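PDB 3RZA: tripeptidase from Staphylococcus aureus subsp. aureus, which probably hydrolyses tripeptides as a metal-dependent exopeptidase of the M20 family, with zinc and calcium ions bound in this crystal. Local coordinates for residues Q201-A206 and T303-Y308. Sequence-based numbering, arbitrary orientation. Where two conformers were deposited one is given.
Sequences QMLISA and TVEQSY. With PEG (di(hydroxyethyl)ether), chain J.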
ATOM      1  N   GLN A 201     -22.830  11.738  -2.458  1.00 18.56           N
ATOM      2  CA  GLN A 201     -21.589  11.006  -2.182  1.00 16.97           C
ATOM      3  C   GLN A 201     -20.604  11.961  -1.543  1.00 18.36           C
ATOM      4  O   GLN A 201     -20.474  13.097  -1.991  1.00 17.52           O
ATOM      5  CB  GLN A 201     -20.970  10.410  -3.435  1.00 18.27           C
ATOM      6  CG  GLN A 201     -19.839   9.362  -3.124  1.00 24.18           C
ATOM      7  CD  GLN A 201     -18.548   9.510  -3.947  1.00 31.05           C
ATOM      8  OE1 GLN A 201     -17.462   9.376  -3.409  1.00 44.86           O
ATOM      9  NE2 GLN A 201     -18.670   9.716  -5.238  1.00 31.15           N
HETATM   10  N   MSE A 202     -19.930  11.490  -0.492  1.00 19.72           N
HETATM   11  CA  MSE A 202     -18.778  12.168   0.080  1.00 22.05           C
HETATM   12  C   MSE A 202     -17.557  11.247   0.109  1.00 19.33           C
HETATM   13  O   MSE A 202     -17.693  10.046   0.312  1.00 16.21           O
HETATM   14  CB  MSE A 202     -19.116  12.640   1.491  1.00 22.52           C
HETATM   15  CG  MSE A 202     -20.247  13.640   1.502  1.00 29.03           C
HETATM   16 SE   MSE A 202     -20.332  14.637   3.103  0.75 25.07          SE
HETATM   17  CE  MSE A 202     -21.972  15.667   2.780  1.00 35.61           C
ATOM     18  N   LEU A 203     -16.376  11.827  -0.117  1.00 17.69           N
ATOM     19  CA  LEU A 203     -15.079  11.155   0.085  1.00 17.14           C
ATOM     20  C   LEU A 203     -14.635  11.475   1.503  1.00 19.06           C
ATOM     21  O   LEU A 203     -14.844  12.601   1.958  1.00 19.80           O
ATOM     22  CB  LEU A 203     -14.016  11.651  -0.912  1.00 17.46           C
ATOM     23  CG  LEU A 203     -14.289  11.528  -2.428  1.00 19.61           C
ATOM     24  CD1 LEU A 203     -13.150  12.149  -3.253  1.00 18.65           C
ATOM     25  CD2 LEU A 203     -14.509  10.085  -2.839  1.00 19.69           C
ATOM     26  N   ILE A 204     -14.137  10.465   2.222  1.00 17.32           N
ATOM     27  CA  ILE A 204     -13.510  10.670   3.535  0.50 17.74           C
ATOM     28  C   ILE A 204     -12.149   9.989   3.490  1.00 18.56           C
ATOM     29  O   ILE A 204     -12.037   8.820   3.110  1.00 16.82           O
ATOM     30  CB  ILE A 204     -14.392  10.170   4.730  0.50 17.45           C
ATOM     31  CG1 ILE A 204     -13.627  10.265   6.063  0.50 18.71           C
ATOM     32  CG2 ILE A 204     -14.878   8.767   4.501  0.50 16.27           C
ATOM     33  CD1 ILE A 204     -14.526  10.279   7.305  0.50 18.70           C
ATOM     34  N   SER A 205     -11.110  10.749   3.805  1.00 17.35           N
ATOM     35  CA  SER A 205      -9.772  10.199   3.918  1.00 20.10           C
ATOM     36  C   SER A 205      -9.215  10.444   5.323  1.00 20.84           C
ATOM     37  O   SER A 205      -9.504  11.460   5.937  1.00 19.36           O
ATOM     38  CB  SER A 205      -8.875  10.810   2.867  1.00 18.94           C
ATOM     39  OG  SER A 205      -9.363  10.518   1.574  1.00 22.34           O
ATOM     40  N   ALA A 206      -8.428   9.484   5.816  1.00 19.68           N
ATOM     41  CA  ALA A 206      -7.853   9.545   7.142  1.00 19.83           C
ATOM     42  C   ALA A 206      -6.346   9.182   7.088  1.00 20.44           C
ATOM     43  O   ALA A 206      -5.973   8.150   6.505  1.00 18.64           O
ATOM     44  CB  ALA A 206      -8.606   8.617   8.082  1.00 19.62           C
ATOM     45  N   THR A 303     -10.049  14.217   6.483  1.00 16.41           N
ATOM     46  CA  THR A 303     -10.505  15.255   5.521  1.00 18.57           C
ATOM     47  C   THR A 303     -11.665  14.729   4.712  1.00 16.49           C
ATOM     48  O   THR A 303     -11.653  13.558   4.331  1.00 16.35           O
ATOM     49  CB  THR A 303      -9.380  15.739   4.564  1.00 18.08           C
ATOM     50  OG1 THR A 303      -8.855  14.636   3.814  1.00 24.40           O
ATOM     51  CG2 THR A 303      -8.256  16.406   5.343  1.00 19.91           C
ATOM     52  N   VAL A 304     -12.662  15.599   4.466  1.00 19.17           N
ATOM     53  CA  VAL A 304     -13.902  15.235   3.775  0.50 18.60           C
ATOM     54  C   VAL A 304     -14.066  16.097   2.508  1.00 21.78           C
ATOM     55  O   VAL A 304     -13.616  17.263   2.463  1.00 21.87           O
ATOM     56  CB  VAL A 304     -15.137  15.402   4.720  0.50 20.00           C
ATOM     57  CG1 VAL A 304     -16.434  14.994   4.032  0.50 17.90           C
ATOM     58  CG2 VAL A 304     -14.945  14.594   6.005  0.50 18.41           C
ATOM     59  N   GLU A 305     -14.711  15.539   1.490  1.00 20.73           N
ATOM     60  CA  GLU A 305     -15.029  16.262   0.268  1.00 22.74           C
ATOM     61  C   GLU A 305     -16.377  15.748  -0.255  1.00 21.88           C
ATOM     62  O   GLU A 305     -16.575  14.540  -0.308  1.00 20.49           O
ATOM     63  CB  GLU A 305     -13.941  15.996  -0.740  1.00 23.61           C
ATOM     64  CG  GLU A 305     -13.921  16.907  -1.900  1.00 32.91           C
ATOM     65  CD  GLU A 305     -13.007  16.387  -2.971  1.00 38.98           C
ATOM     66  OE1 GLU A 305     -11.809  16.203  -2.674  1.00 42.21           O
ATOM     67  OE2 GLU A 305     -13.498  16.118  -4.090  1.00 49.26           O
ATOM     68  N   GLN A 306     -17.295  16.649  -0.615  1.00 21.98           N
ATOM     69  CA  GLN A 306     -18.549  16.244  -1.276  1.00 21.82           C
ATOM     70  C   GLN A 306     -18.275  16.049  -2.753  1.00 22.04           C
ATOM     71  O   GLN A 306     -17.935  16.995  -3.440  1.00 20.93           O
ATOM     72  CB  GLN A 306     -19.648  17.281  -1.082  1.00 25.73           C
ATOM     73  CG  GLN A 306     -20.997  16.872  -1.739  1.00 26.55           C
ATOM     74  CD  GLN A 306     -22.122  17.780  -1.351  1.00 30.46           C
ATOM     75  OE1 GLN A 306     -22.546  17.809  -0.192  1.00 35.49           O
ATOM     76  NE2 GLN A 306     -22.624  18.525  -2.310  1.00 31.71           N
ATOM     77  N   SER A 307     -18.421  14.824  -3.247  1.00 21.45           N
ATOM     78  CA  SER A 307     -18.296  14.563  -4.696  1.00 21.32           C
ATOM     79  C   SER A 307     -19.486  15.153  -5.497  1.00 20.82           C
ATOM     80  O   SER A 307     -19.289  15.811  -6.520  1.00 19.45           O
ATOM     81  CB  SER A 307     -18.190  13.069  -4.968  1.00 20.38           C
ATOM     82  OG  SER A 307     -17.159  12.462  -4.201  1.00 25.28           O
ATOM     83  N   TYR A 308     -20.705  14.910  -5.025  1.00 19.93           N
ATOM     84  CA  TYR A 308     -21.896  15.495  -5.652  1.00 19.83           C
ATOM     85  C   TYR A 308     -23.070  15.469  -4.683  1.00 18.84           C
ATOM     86  O   TYR A 308     -23.093  14.635  -3.785  1.00 20.73           O
ATOM     87  CB  TYR A 308     -22.253  14.754  -6.966  1.00 20.82           C
ATOM     88  CG  TYR A 308     -22.224  13.243  -6.852  1.00 17.12           C
ATOM     89  CD1 TYR A 308     -23.311  12.549  -6.346  1.00 19.43           C
ATOM     90  CD2 TYR A 308     -21.121  12.517  -7.263  1.00 19.09           C
ATOM     91  CE1 TYR A 308     -23.296  11.162  -6.220  1.00 21.10           C
ATOM     92  CE2 TYR A 308     -21.102  11.102  -7.156  1.00 21.89           C
ATOM     93  CZ  TYR A 308     -22.206  10.450  -6.629  1.00 19.76           C
ATOM     94  OH  TYR A 308     -22.235   9.101  -6.459  1.00 16.91           O
TER
HETATM   95  C1  PEG J 411     -17.440  20.446   2.143  1.00 48.53           C
HETATM   96  O1  PEG J 411     -18.213  19.595   3.002  1.00 43.86           O
HETATM   97  C2  PEG J 411     -16.472  19.610   1.309  1.00 46.32           C
HETATM   98  O2  PEG J 411     -16.818  19.692  -0.090  1.00 51.77           O
HETATM   99  C3  PEG J 411     -15.680  19.802  -0.963  1.00 48.00           C
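Strands 201-206 and 303-308 pair antiparallel, their axes 4.4 Å apart, and a classic beta bulge at S307 and Y308 faces Q201. The pair probably belongs to the sheet of the smaller domain of this M20-family fold, the one away from the zinc site, which in M20 peptidases usually serves dimerisation. Q201 uses its backbone twice at the bulge. Its N donates to Y308 O, and its O accepts from S307 N in a bent bond of 3.0 Å. Beyond the bulge the ladder is regular: L203 and E305 exchange two bonds, and so do S205 and T303. L203 N to E305 O is short, at 2.7 Å. The Q306 N-H points away from strand 201-206, to O2 of a di(hydroxyethyl)ether, probably from the crystallisation liquor, in a nearly straight bond of 3.1 Å.

M202, I204, V304 and Q306 lie on the face turned to helix 275-295. M202 is a selenomethionine. Its CG stands anti to its carbonyl carbon (chi1 -62°), and the extended chain carries CE toward Q306 OE1 and SE to 4.0 Å from CG1 of V304 in the conformer given. M202 also packs on I278 of that helix.

Q201, L203 and E305 occupy the other face. L203 and E305 run side by side and point the same way; L203 also packs on T257 of the second subunit. S307 OG comes within 3.5 Å of L203 CG.

At the bulge the Y308 ring turns one face to Q201 CB, with chi1 of 46° placing CG between the backbone N and the carbonyl carbon. The Q201 amide stands steeply to the ring, 76° between planes, with NE2 3.4 Å from Y308 CE2. Q201 CB makes a CH-pi contact over the ring face, 3.8 Å from its centroid and displaced toward CZ.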